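Nadb-ler3 (Gallus gallus, PDB 3WXB) catalyses the NAD(P)H-dependent reduction of carbonyl compounds, as a Rossmann-fold member of the short-chain dehydrogenase/reductase family. Local coordinates at residues P52-P63 / N80-V88; I119-E128 / Y192-C200. One frame throughout, in Å; residues are numbered along the deposited sequence.

Interaction 1. Residues P52-P63 / N80-V88; sequences PPEWVFATCRDP and NLVIVPLEV. With NDP (NADPH dihydro-nicotinamide-adenine-dinucleotide phosphate), chain C.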
loop_
_atom_site.group_PDB
_atom_site.type_symbol
_atom_site.label_atom_id
_atom_site.label_comp_id
_atom_site.label_asym_id
_atom_site.label_seq_id
_atom_site.Cartn_x
_atom_site.Cartn_y
_atom_site.Cartn_z
ATOM N N PRO A 52 20.696 20.175 -20.642
ATOM C CA PRO A 52 19.356 19.620 -20.784
ATOM C C PRO A 52 19.382 18.216 -21.346
ATOM O O PRO A 52 20.336 17.850 -22.074
ATOM C CB PRO A 52 18.654 20.597 -21.762
ATOM C CG PRO A 52 19.639 21.683 -22.066
ATOM C CD PRO A 52 20.994 21.183 -21.680
ATOM N N PRO A 53 18.368 17.431 -21.053
ATOM C CA PRO A 53 18.321 16.084 -21.578
ATOM C C PRO A 53 18.240 16.121 -23.063
ATOM O O PRO A 53 17.702 17.048 -23.567
ATOM C CB PRO A 53 17.019 15.539 -20.991
ATOM C CG PRO A 53 16.768 16.317 -19.859
ATOM C CD PRO A 53 17.282 17.664 -20.108
ATOM N N GLU A 54 18.766 15.112 -23.731
ATOM C CA GLU A 54 18.530 14.927 -25.137
ATOM C C GLU A 54 17.086 14.583 -25.458
ATOM O O GLU A 54 16.596 14.958 -26.477
ATOM C CB GLU A 54 19.426 13.852 -25.721
ATOM C CG GLU A 54 20.098 14.333 -26.964
ATOM C CD GLU A 54 21.054 13.369 -27.572
ATOM O OE1 GLU A 54 22.007 12.960 -26.904
ATOM O OE2 GLU A 54 20.840 13.040 -28.736
ATOM N N TRP A 55 16.421 13.853 -24.582
ATOM C CA TRP A 55 15.014 13.541 -24.734
ATOM C C TRP A 55 14.316 13.710 -23.412
ATOM O O TRP A 55 14.725 13.120 -22.451
ATOM C CB TRP A 55 14.800 12.096 -25.137
ATOM C CG TRP A 55 15.380 11.577 -26.407
ATOM C CD1 TRP A 55 14.822 11.625 -27.626
ATOM C CD2 TRP A 55 16.592 10.843 -26.555
ATOM N NE1 TRP A 55 15.615 10.996 -28.533
ATOM C CE2 TRP A 55 16.715 10.512 -27.900
ATOM C CE3 TRP A 55 17.601 10.464 -25.682
ATOM C CZ2 TRP A 55 17.803 9.806 -28.400
ATOM C CZ3 TRP A 55 18.677 9.776 -26.175
ATOM C CH2 TRP A 55 18.774 9.447 -27.520
ATOM N N VAL A 56 13.259 14.500 -23.388
ATOM C CA VAL A 56 12.330 14.507 -22.296
ATOM C C VAL A 56 11.045 13.937 -22.878
ATOM O O VAL A 56 10.436 14.536 -23.782
ATOM C CB VAL A 56 12.059 15.910 -21.779
ATOM C CG1 VAL A 56 10.999 15.837 -20.669
ATOM C CG2 VAL A 56 13.365 16.555 -21.268
ATOM N N PHE A 57 10.679 12.746 -22.419
ATOM C CA PHE A 57 9.394 12.167 -22.748
ATOM C C PHE A 57 8.361 12.664 -21.753
ATOM O O PHE A 57 8.484 12.485 -20.514
ATOM C CB PHE A 57 9.487 10.669 -22.753
ATOM C CG PHE A 57 10.460 10.147 -23.766
ATOM C CD1 PHE A 57 10.066 9.947 -25.100
ATOM C CD2 PHE A 57 11.806 9.907 -23.408
ATOM C CE1 PHE A 57 11.015 9.468 -26.066
ATOM C CE2 PHE A 57 12.738 9.431 -24.365
ATOM C CZ PHE A 57 12.349 9.229 -25.680
ATOM N N ALA A 58 7.325 13.307 -22.270
ATOM C CA ALA A 58 6.283 13.771 -21.367
ATOM C C ALA A 58 5.018 12.958 -21.700
ATOM O O ALA A 58 4.521 13.021 -22.853
ATOM C CB ALA A 58 6.067 15.238 -21.584
ATOM N N THR A 59 4.492 12.177 -20.756
ATOM C CA THR A 59 3.308 11.422 -21.116
ATOM C C THR A 59 2.047 12.215 -20.752
ATOM O O THR A 59 1.992 12.947 -19.740
ATOM C CB THR A 59 3.277 9.965 -20.591
ATOM O OG1 THR A 59 2.714 9.925 -19.274
ATOM C CG2 THR A 59 4.712 9.367 -20.545
ATOM N N CYS A 60 1.023 12.059 -21.597
ATOM C CA CYS A 60 -0.283 12.568 -21.265
ATOM C C CYS A 60 -1.383 11.808 -22.004
ATOM O O CYS A 60 -1.149 10.879 -22.780
ATOM C CB CYS A 60 -0.408 14.071 -21.495
ATOM S SG CYS A 60 -0.554 14.593 -23.273
ATOM N N ARG A 61 -2.596 12.211 -21.699
ATOM C CA ARG A 61 -3.801 11.671 -22.262
ATOM C C ARG A 61 -4.353 12.757 -23.129
ATOM O O ARG A 61 -4.195 13.925 -22.839
ATOM C CB ARG A 61 -4.805 11.424 -21.166
ATOM C CG ARG A 61 -4.591 10.261 -20.336
ATOM C CD ARG A 61 -5.113 10.595 -19.012
ATOM N NE ARG A 61 -5.961 9.595 -18.446
ATOM C CZ ARG A 61 -6.778 9.783 -17.432
ATOM N NH1 ARG A 61 -6.900 10.950 -16.855
ATOM N NH2 ARG A 61 -7.477 8.792 -17.014
ATOM N N ASP A 62 -5.047 12.348 -24.166
ATOM C CA ASP A 62 -5.746 13.261 -25.076
ATOM C C ASP A 62 -4.725 14.282 -25.563
ATOM O O ASP A 62 -4.923 15.446 -25.333
ATOM C CB ASP A 62 -6.873 14.002 -24.298
ATOM C CG ASP A 62 -7.911 14.715 -25.220
ATOM O OD1 ASP A 62 -8.672 15.607 -24.754
ATOM O OD2 ASP A 62 -7.947 14.391 -26.405
ATOM N N PRO A 63 -3.604 13.853 -26.198
ATOM C CA PRO A 63 -2.503 14.829 -26.442
ATOM C C PRO A 63 -2.870 16.064 -27.310
ATOM O O PRO A 63 -2.256 17.120 -27.200
ATOM C CB PRO A 63 -1.397 13.995 -27.105
ATOM C CG PRO A 63 -2.039 12.663 -27.489
ATOM C CD PRO A 63 -3.287 12.491 -26.677
ATOM N N ASN A 80 13.797 18.787 -27.905
ATOM C CA ASN A 80 14.098 17.633 -27.024
ATOM C C ASN A 80 12.842 17.075 -26.275
ATOM O O ASN A 80 12.869 15.960 -25.741
ATOM C CB ASN A 80 15.255 17.948 -26.075
ATOM C CG ASN A 80 15.080 19.246 -25.332
ATOM O OD1 ASN A 80 15.767 19.478 -24.313
ATOM N ND2 ASN A 80 14.178 20.117 -25.812
ATOM N N LEU A 81 11.749 17.829 -26.301
ATOM C CA LEU A 81 10.459 17.396 -25.727
ATOM C C LEU A 81 9.626 16.511 -26.644
ATOM O O LEU A 81 9.172 16.977 -27.707
ATOM C CB LEU A 81 9.618 18.620 -25.327
ATOM C CG LEU A 81 8.237 18.366 -24.657
ATOM C CD1 LEU A 81 8.370 17.360 -23.469
ATOM C CD2 LEU A 81 7.666 19.669 -24.152
ATOM N N VAL A 82 9.413 15.250 -26.237
ATOM C CA VAL A 82 8.611 14.274 -26.949
ATOM C C VAL A 82 7.322 13.986 -26.148
ATOM O O VAL A 82 7.408 13.461 -25.029
ATOM C CB VAL A 82 9.360 12.959 -27.140
ATOM C CG1 VAL A 82 8.518 11.936 -27.898
ATOM C CG2 VAL A 82 10.722 13.173 -27.866
ATOM N N ILE A 83 6.146 14.285 -26.735
ATOM C CA ILE A 83 4.849 14.017 -26.094
ATOM C C ILE A 83 4.363 12.609 -26.423
ATOM O O ILE A 83 4.254 12.239 -27.606
ATOM C CB ILE A 83 3.804 15.103 -26.422
ATOM C CG1 ILE A 83 4.235 16.421 -25.804
ATOM C CG2 ILE A 83 2.415 14.718 -25.842
ATOM C CD1 ILE A 83 3.407 17.683 -26.242
ATOM N N VAL A 84 4.127 11.806 -25.372
ATOM C CA VAL A 84 3.730 10.400 -25.475
ATOM C C VAL A 84 2.284 10.149 -24.914
ATOM O O VAL A 84 2.004 10.416 -23.703
ATOM C CB VAL A 84 4.776 9.448 -24.771
ATOM C CG1 VAL A 84 4.455 7.961 -25.049
ATOM C CG2 VAL A 84 6.237 9.759 -25.231
ATOM N N PRO A 85 1.332 9.692 -25.798
ATOM C CA PRO A 85 0.002 9.329 -25.244
ATOM C C PRO A 85 0.082 8.126 -24.334
ATOM O O PRO A 85 0.722 7.119 -24.667
ATOM C CB PRO A 85 -0.896 8.999 -26.506
ATOM C CG PRO A 85 0.107 8.759 -27.656
ATOM C CD PRO A 85 1.436 9.467 -27.266
ATOM N N LEU A 86 -0.575 8.229 -23.183
ATOM C CA LEU A 86 -0.517 7.123 -22.214
ATOM C C LEU A 86 -1.696 7.183 -21.238
ATOM O O LEU A 86 -1.931 8.204 -20.609
ATOM C CB LEU A 86 0.820 7.168 -21.406
ATOM C CG LEU A 86 1.039 6.141 -20.257
ATOM C CD1 LEU A 86 0.957 4.713 -20.710
ATOM C CD2 LEU A 86 2.419 6.381 -19.483
ATOM N N GLU A 87 -2.388 6.069 -21.112
ATOM C CA GLU A 87 -3.410 5.882 -20.082
ATOM C C GLU A 87 -2.738 4.864 -19.136
ATOM O O GLU A 87 -2.573 3.669 -19.465
ATOM C CB GLU A 87 -4.729 5.364 -20.726
ATOM C CG GLU A 87 -5.741 4.733 -19.744
ATOM C CD GLU A 87 -5.978 5.590 -18.524
ATOM O OE1 GLU A 87 -6.463 6.721 -18.663
ATOM O OE2 GLU A 87 -5.665 5.114 -17.391
ATOM N N VAL A 88 -2.315 5.343 -17.961
ATOM C CA VAL A 88 -1.502 4.478 -17.075
ATOM C C VAL A 88 -2.239 3.244 -16.521
ATOM O O VAL A 88 -1.570 2.255 -16.136
ATOM C CB VAL A 88 -0.743 5.272 -15.900
ATOM C CG1 VAL A 88 -0.090 6.546 -16.450
ATOM C CG2 VAL A 88 -1.697 5.619 -14.799
HETATM P PA NDP C . -2.904 16.705 -10.447
HETATM O O1A NDP C . -4.249 16.173 -10.075
HETATM O O2A NDP C . -2.774 18.102 -10.547
HETATM O O5B NDP C . -2.413 16.119 -11.732
HETATM C C5B NDP C . -2.649 14.704 -11.979
HETATM C C4B NDP C . -1.876 14.330 -13.195
HETATM O O4B NDP C . -1.827 12.807 -13.362
HETATM C C3B NDP C . -2.525 14.837 -14.505
HETATM O O3B NDP C . -1.409 14.924 -15.486
HETATM C C2B NDP C . -3.423 13.649 -14.892
HETATM O O2B NDP C . -3.793 13.622 -16.288
HETATM C C1B NDP C . -2.484 12.450 -14.584
HETATM N N9A NDP C . -3.328 11.150 -14.411
HETATM C C8A NDP C . -4.264 10.824 -13.486
HETATM N N7A NDP C . -4.735 9.596 -13.777
HETATM C C5A NDP C . -4.215 9.215 -14.932
HETATM C C6A NDP C . -4.358 8.095 -15.662
HETATM N N6A NDP C . -5.220 7.151 -15.245
HETATM N N1A NDP C . -3.638 7.924 -16.784
HETATM C C2A NDP C . -2.721 8.867 -17.171
HETATM N N3A NDP C . -2.602 10.029 -16.419
HETATM C C4A NDP C . -3.313 10.153 -15.304
HETATM O O3 NDP C . -1.933 16.043 -9.299
HETATM P PN NDP C . -0.537 16.690 -8.809
HETATM O O1N NDP C . -0.814 17.477 -7.613
HETATM O O2N NDP C . 0.218 17.253 -9.944
HETATM O O5D NDP C . 0.129 15.288 -8.307
HETATM C C5D NDP C . 1.141 14.554 -9.025
HETATM C C4D NDP C . 1.703 13.480 -8.081
HETATM O O4D NDP C . 2.149 14.100 -6.885
HETATM C C3D NDP C . 0.540 12.539 -7.653
HETATM O O3D NDP C . 1.102 11.231 -7.656
HETATM C C2D NDP C . 0.178 12.957 -6.286
HETATM O O2D NDP C . -0.361 11.880 -5.523
HETATM C C1D NDP C . 1.507 13.424 -5.742
HETATM N N1N NDP C . 1.327 14.351 -4.594
HETATM C C2N NDP C . 0.701 15.601 -4.715
HETATM C C3N NDP C . 0.563 16.432 -3.598
HETATM C C7N NDP C . -0.004 17.717 -3.678
HETATM O O7N NDP C . -0.126 18.387 -2.650
HETATM N N7N NDP C . -0.278 18.211 -4.926
HETATM C C4N NDP C . 1.005 15.992 -2.333
HETATM C C5N NDP C . 1.622 14.745 -2.169
HETATM C C6N NDP C . 1.768 13.897 -3.279
HETATM P P2B NDP C . -5.210 14.314 -16.784
HETATM O O1X NDP C . -5.368 13.492 -17.992
HETATM O O2X NDP C . -4.829 15.730 -16.891
HETATM O O3X NDP C . -6.181 13.988 -15.705
HETATM O O HOH W 1 -0.018 9.904 -19.200
#
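Arg61 and Glu87 meet just past the ends of two neighbouring parallel strands, in a salt bridge that frames the adenine of NADPH. The guanidinium approaches side-on and gives both NE and NH2 to a single oxygen: Arg61 NH2 lies 2.8 Å from Glu87 OE1, on its syn lone pair, whereas Arg61 NE reaches the same atom from 32° out of the carboxylate plane. Bends at chi2 and chi3 of Arg61 lay the flat group against the amino-bearing side of the base, with NDP C6A 3.3 Å from its plane, and turn Arg61 NH1 toward the 2'-phosphate, where it donates to NDP O1X at 3.2 Å. Glu87 OE2 accepts from the adenine amino group, NDP N6A, at 3.0 Å, and also bonds Thr89 OG1. Val88 N donates to NDP N1A at 3.1 Å, so N6A and N1A of the base are each held by a hydrogen bond.

Behind this site, strands 55-60 and 81-85 form a ladder in which Val56, Ala58 and Cys60 each exchange backbone hydrogen bonds with residues 80-86. On one face Phe57 lies alongside Val82, Phe57 CD1 3.7 Å from Val82 CB, and helix 91-105 packs there; on the other, Leu81 CD1 meets Ala58 CB at 3.7 Å beneath helix 69-77. A water bridges Thr59 OG1 and Leu86 O where the strands end. This is the second beta-alpha-beta unit of the Rossmann fold, with cofactor-binding residues just past the C-terminal ends of its strands. A cation that at once pairs with a carboxylate, lies against adenine and bonds the phosphate is consistent with recognition of the phosphorylated cofactor.

Interaction 2. Residues I119-E128 / Y192-C200; sequences IARANTIDNE and YGQALSYRC. With NDP (NADPH dihydro-nicotinamide-adenine-dinucleotide phosphate), chain C; EDO (1,2-ethanediol), chain D.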
loop_
_atom_site.group_PDB
_atom_site.type_symbol
_atom_site.label_atom_id
_atom_site.label_comp_id
_atom_site.label_asym_id
_atom_site.label_seq_id
_atom_site.Cartn_x
_atom_site.Cartn_y
_atom_site.Cartn_z
ATOM N N ILE A 119 -4.062 9.929 -8.766
ATOM C CA ILE A 119 -5.354 10.414 -8.323
ATOM C C ILE A 119 -5.615 10.279 -6.820
ATOM O O ILE A 119 -5.052 9.366 -6.139
ATOM C CB ILE A 119 -6.542 9.759 -9.098
ATOM C CG1 ILE A 119 -6.592 8.243 -8.837
ATOM C CG2 ILE A 119 -6.448 10.166 -10.584
ATOM C CD1 ILE A 119 -7.914 7.458 -9.398
ATOM N N ALA A 120 -6.509 11.147 -6.340
ATOM C CA ALA A 120 -7.040 11.121 -4.959
ATOM C C ALA A 120 -8.565 11.327 -5.037
ATOM O O ALA A 120 -9.047 12.098 -5.883
ATOM C CB ALA A 120 -6.450 12.252 -4.112
ATOM N N ARG A 121 -9.307 10.676 -4.163
ATOM C CA ARG A 121 -10.752 10.874 -4.172
ATOM C C ARG A 121 -11.142 11.349 -2.779
ATOM O O ARG A 121 -10.362 11.187 -1.843
ATOM C CB ARG A 121 -11.462 9.588 -4.611
ATOM C CG ARG A 121 -11.941 9.644 -6.079
ATOM C CD ARG A 121 -11.154 8.953 -7.156
ATOM N NE ARG A 121 -11.763 7.656 -7.425
ATOM C CZ ARG A 121 -11.848 6.990 -8.579
ATOM N NH1 ARG A 121 -11.380 7.425 -9.744
ATOM N NH2 ARG A 121 -12.455 5.821 -8.542
ATOM N N ALA A 122 -12.345 11.912 -2.651
ATOM C CA ALA A 122 -12.746 12.701 -1.474
ATOM C C ALA A 122 -13.656 11.942 -0.556
ATOM O O ALA A 122 -14.310 12.508 0.299
ATOM C CB ALA A 122 -13.421 14.005 -1.912
ATOM N N ASN A 123 -13.743 10.651 -0.731
ATOM C CA ASN A 123 -14.609 9.919 0.186
ATOM C C ASN A 123 -14.005 9.640 1.593
ATOM O O ASN A 123 -12.782 9.480 1.752
ATOM C CB ASN A 123 -15.203 8.692 -0.498
ATOM C CG ASN A 123 -14.234 7.979 -1.318
ATOM O OD1 ASN A 123 -13.476 7.161 -0.791
ATOM N ND2 ASN A 123 -14.244 8.227 -2.629
ATOM N N THR A 124 -14.858 9.645 2.611
ATOM C CA THR A 124 -14.458 9.361 4.004
ATOM C C THR A 124 -14.513 7.838 4.278
ATOM O O THR A 124 -14.877 7.066 3.382
ATOM C CB THR A 124 -15.386 10.114 4.978
ATOM O OG1 THR A 124 -16.735 9.832 4.615
ATOM C CG2 THR A 124 -15.195 11.618 4.848
ATOM N N ILE A 125 -14.142 7.394 5.488
ATOM C CA ILE A 125 -14.047 5.921 5.757
ATOM C C ILE A 125 -15.425 5.200 5.554
ATOM O O ILE A 125 -15.500 4.033 5.162
ATOM C CB ILE A 125 -13.450 5.662 7.177
ATOM C CG1 ILE A 125 -13.244 4.188 7.488
ATOM C CG2 ILE A 125 -14.344 6.249 8.269
ATOM C CD1 ILE A 125 -12.369 3.964 8.700
ATOM N N ASP A 126 -16.495 5.921 5.833
ATOM C CA ASP A 126 -17.830 5.317 5.792
ATOM C C ASP A 126 -18.283 5.149 4.383
ATOM O O ASP A 126 -19.050 4.235 4.089
ATOM C CB ASP A 126 -18.859 6.179 6.531
ATOM C CG ASP A 126 -18.775 6.011 8.010
ATOM O OD1 ASP A 126 -17.995 5.182 8.518
ATOM O OD2 ASP A 126 -19.508 6.723 8.694
ATOM N N ASN A 127 -17.814 5.993 3.483
ATOM C CA ASN A 127 -18.306 5.810 2.152
ATOM C C ASN A 127 -17.242 5.466 1.126
ATOM O O ASN A 127 -17.479 5.585 -0.073
ATOM C CB ASN A 127 -19.205 6.963 1.738
ATOM C CG ASN A 127 -18.551 8.244 1.898
ATOM O OD1 ASN A 127 -17.415 8.397 1.452
ATOM N ND2 ASN A 127 -19.214 9.196 2.564
ATOM N N GLU A 128 -16.077 5.000 1.616
ATOM C CA GLU A 128 -15.108 4.350 0.771
ATOM C C GLU A 128 -15.753 3.175 0.038
ATOM O O GLU A 128 -16.620 2.502 0.612
ATOM C CB GLU A 128 -13.964 3.886 1.696
ATOM C CG GLU A 128 -12.608 3.750 1.044
ATOM C CD GLU A 128 -12.223 4.816 -0.005
ATOM O OE1 GLU A 128 -12.504 4.584 -1.179
ATOM O OE2 GLU A 128 -11.533 5.804 0.348
ATOM N N TYR A 192 -7.659 17.385 7.266
ATOM C CA TYR A 192 -8.093 17.869 5.960
ATOM C C TYR A 192 -8.878 16.811 5.144
ATOM O O TYR A 192 -9.839 17.129 4.482
ATOM C CB TYR A 192 -6.862 18.347 5.189
ATOM C CG TYR A 192 -7.117 18.853 3.803
ATOM C CD1 TYR A 192 -7.674 20.118 3.584
ATOM C CD2 TYR A 192 -6.709 18.119 2.690
ATOM C CE1 TYR A 192 -7.893 20.592 2.262
ATOM C CE2 TYR A 192 -6.952 18.585 1.391
ATOM C CZ TYR A 192 -7.542 19.823 1.197
ATOM O OH TYR A 192 -7.754 20.239 -0.101
ATOM N N GLY A 193 -8.474 15.558 5.185
ATOM C CA GLY A 193 -9.140 14.547 4.406
ATOM C C GLY A 193 -8.661 13.163 4.756
ATOM O O GLY A 193 -7.426 12.922 4.824
ATOM N N GLN A 194 -9.618 12.228 4.917
ATOM C CA GLN A 194 -9.302 10.856 5.307
ATOM C C GLN A 194 -8.726 10.117 4.118
ATOM O O GLN A 194 -7.645 9.519 4.206
ATOM C CB GLN A 194 -10.538 10.128 5.855
ATOM C CG GLN A 194 -11.029 10.789 7.154
ATOM C CD GLN A 194 -12.236 10.087 7.796
ATOM O OE1 GLN A 194 -12.909 9.293 7.175
ATOM N NE2 GLN A 194 -12.498 10.414 9.040
ATOM N N ALA A 195 -9.473 10.125 3.015
ATOM C CA ALA A 195 -9.006 9.579 1.722
ATOM C C ALA A 195 -8.235 8.264 1.844
ATOM O O ALA A 195 -7.108 8.134 1.351
ATOM C CB ALA A 195 -8.191 10.640 1.003
ATOM N N LEU A 196 -8.881 7.263 2.454
ATOM C CA LEU A 196 -8.269 5.987 2.664
ATOM C C LEU A 196 -7.720 5.361 1.419
ATOM O O LEU A 196 -6.607 4.831 1.428
ATOM C CB LEU A 196 -9.266 5.026 3.303
ATOM C CG LEU A 196 -9.329 5.001 4.821
ATOM C CD1 LEU A 196 -9.667 6.408 5.367
ATOM C CD2 LEU A 196 -10.419 3.939 5.300
ATOM N N SER A 197 -8.502 5.387 0.328
ATOM C CA SER A 197 -8.039 4.811 -0.941
ATOM C C SER A 197 -6.683 5.419 -1.388
ATOM O O SER A 197 -5.811 4.680 -1.848
ATOM C CB SER A 197 -9.068 4.971 -2.084
ATOM O OG SER A 197 -9.395 6.323 -2.327
ATOM N N TYR A 198 -6.560 6.734 -1.252
ATOM C CA TYR A 198 -5.278 7.422 -1.578
ATOM C C TYR A 198 -4.127 7.011 -0.616
ATOM O O TYR A 198 -3.070 6.614 -1.085
ATOM C CB TYR A 198 -5.471 8.889 -1.500
ATOM C CG TYR A 198 -4.239 9.720 -1.879
ATOM C CD1 TYR A 198 -3.899 9.911 -3.219
ATOM C CD2 TYR A 198 -3.466 10.346 -0.901
ATOM C CE1 TYR A 198 -2.784 10.736 -3.618
ATOM C CE2 TYR A 198 -2.352 11.189 -1.289
ATOM C CZ TYR A 198 -2.045 11.355 -2.627
ATOM O OH TYR A 198 -1.005 12.131 -3.030
ATOM N N ARG A 199 -4.382 7.033 0.701
ATOM C CA ARG A 199 -3.376 6.737 1.738
ATOM C C ARG A 199 -2.883 5.303 1.608
ATOM O O ARG A 199 -1.674 4.998 1.677
ATOM C CB ARG A 199 -3.931 7.029 3.178
ATOM C CG ARG A 199 -4.393 8.456 3.383
ATOM C CD ARG A 199 -4.797 8.668 4.826
ATOM N NE ARG A 199 -5.178 10.056 4.980
ATOM C CZ ARG A 199 -4.325 11.042 5.278
ATOM N NH1 ARG A 199 -3.002 10.782 5.519
ATOM N NH2 ARG A 199 -4.779 12.280 5.360
ATOM N N CYS A 200 -3.823 4.377 1.446
ATOM C CA CYS A 200 -3.434 2.951 1.299
ATOM C C CYS A 200 -2.606 2.778 0.025
ATOM O O CYS A 200 -1.556 2.012 0.046
ATOM C CB CYS A 200 -4.696 2.023 1.238
ATOM S SG CYS A 200 -5.514 1.929 2.823
HETATM P PA NDP C . -2.904 16.705 -10.447
HETATM O O1A NDP C . -4.249 16.173 -10.075
HETATM O O2A NDP C . -2.774 18.102 -10.547
HETATM O O5B NDP C . -2.413 16.119 -11.732
HETATM C C5B NDP C . -2.649 14.704 -11.979
HETATM C C4B NDP C . -1.876 14.330 -13.195
HETATM O O4B NDP C . -1.827 12.807 -13.362
HETATM C C3B NDP C . -2.525 14.837 -14.505
HETATM O O3B NDP C . -1.409 14.924 -15.486
HETATM C C2B NDP C . -3.423 13.649 -14.892
HETATM O O2B NDP C . -3.793 13.622 -16.288
HETATM C C1B NDP C . -2.484 12.450 -14.584
HETATM N N9A NDP C . -3.328 11.150 -14.411
HETATM C C8A NDP C . -4.264 10.824 -13.486
HETATM N N7A NDP C . -4.735 9.596 -13.777
HETATM C C5A NDP C . -4.215 9.215 -14.932
HETATM C C6A NDP C . -4.358 8.095 -15.662
HETATM N N6A NDP C . -5.220 7.151 -15.245
HETATM N N1A NDP C . -3.638 7.924 -16.784
HETATM C C2A NDP C . -2.721 8.867 -17.171
HETATM N N3A NDP C . -2.602 10.029 -16.419
HETATM C C4A NDP C . -3.313 10.153 -15.304
HETATM O O3 NDP C . -1.933 16.043 -9.299
HETATM P PN NDP C . -0.537 16.690 -8.809
HETATM O O1N NDP C . -0.814 17.477 -7.613
HETATM O O2N NDP C . 0.218 17.253 -9.944
HETATM O O5D NDP C . 0.129 15.288 -8.307
HETATM C C5D NDP C . 1.141 14.554 -9.025
HETATM C C4D NDP C . 1.703 13.480 -8.081
HETATM O O4D NDP C . 2.149 14.100 -6.885
HETATM C C3D NDP C . 0.540 12.539 -7.653
HETATM O O3D NDP C . 1.102 11.231 -7.656
HETATM C C2D NDP C . 0.178 12.957 -6.286
HETATM O O2D NDP C . -0.361 11.880 -5.523
HETATM C C1D NDP C . 1.507 13.424 -5.742
HETATM N N1N NDP C . 1.327 14.351 -4.594
HETATM C C2N NDP C . 0.701 15.601 -4.715
HETATM C C3N NDP C . 0.563 16.432 -3.598
HETATM C C7N NDP C . -0.004 17.717 -3.678
HETATM O O7N NDP C . -0.126 18.387 -2.650
HETATM N N7N NDP C . -0.278 18.211 -4.926
HETATM C C4N NDP C . 1.005 15.992 -2.333
HETATM C C5N NDP C . 1.622 14.745 -2.169
HETATM C C6N NDP C . 1.768 13.897 -3.279
HETATM P P2B NDP C . -5.210 14.314 -16.784
HETATM O O1X NDP C . -5.368 13.492 -17.992
HETATM O O2X NDP C . -4.829 15.730 -16.891
HETATM O O3X NDP C . -6.181 13.988 -15.705
HETATM C C1 EDO D . -2.423 15.411 -1.125
HETATM O O1 EDO D . -3.699 15.576 -0.432
HETATM C C2 EDO D . -1.349 15.091 -0.078
HETATM O O2 EDO D . -0.810 13.856 -0.628
HETATM O O HOH W 2 -8.773 8.719 -2.127
HETATM O O HOH W 3 -11.721 7.256 2.690
HETATM O O HOH W 4 -11.585 12.341 2.336
#
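A buried carboxylate, that of Glu128, reaches into the first turn of helix 196-216 and is met by the amide of Ser197 from above the carboxylate plane: Ser197 N lies 3.1 Å from Glu128 OE2, 64° out of that plane. Bent at chi2 (39°), the side chain turns its end toward this turn, and a water donating to OE2 also accepts from Leu196 N. A second tie meets its acceptor head-on. Ile125 N donates to Gln194 OE1 at 2.8 Å, almost in line with the amide C=O, while Ile125 CG1 rests 3.6 Å from Leu196 CD2. Ile125 and Glu128 also give their backbone carbonyls to Gln149 of the second subunit.

Toward the cofactor, Tyr198 CD1 faces Ile119 O, 3.2 Å away and in the ring plane, with Ala120 CB beside it. The chi1 of -177° carries the ring out to the nicotinamide ribose, where Tyr198 OH and NDP O2D share a 2.6 Å hydrogen bond; a bound ethanediol, probably from the crystallisation liquor, is also hydrogen-bonded to Tyr198 OH. Lys202 lies close by, as in this family's YxxxK motif. A carboxylate and a water that accept from the first helix amides would probably stabilise the end from which Tyr198 meets NADPH.

From the N terminus, the chain passes strand 28-31 and helix 37-47 before reaching strand 55-60; interaction 1 closes the short crossover through helix 69-77, with only 16 residues between the two segments, and sets strand 81-85 as the outermost on its side of the sheet. The chain then passes through helix 91-105 and strand 112-115 before interaction 2 opens in the loop at 119-128. Its 63-residue loop, holding helix 130-160 and strand 173-177, closes at the start of helix 196-216. The two loops follow in series, neither nesting nor crossing. Their centres lie 30 Å apart, yet both touch NADPH: interaction 1 serves its adenosine end, interaction 2 chiefly the nicotinamide ribose, beside the subunit interface.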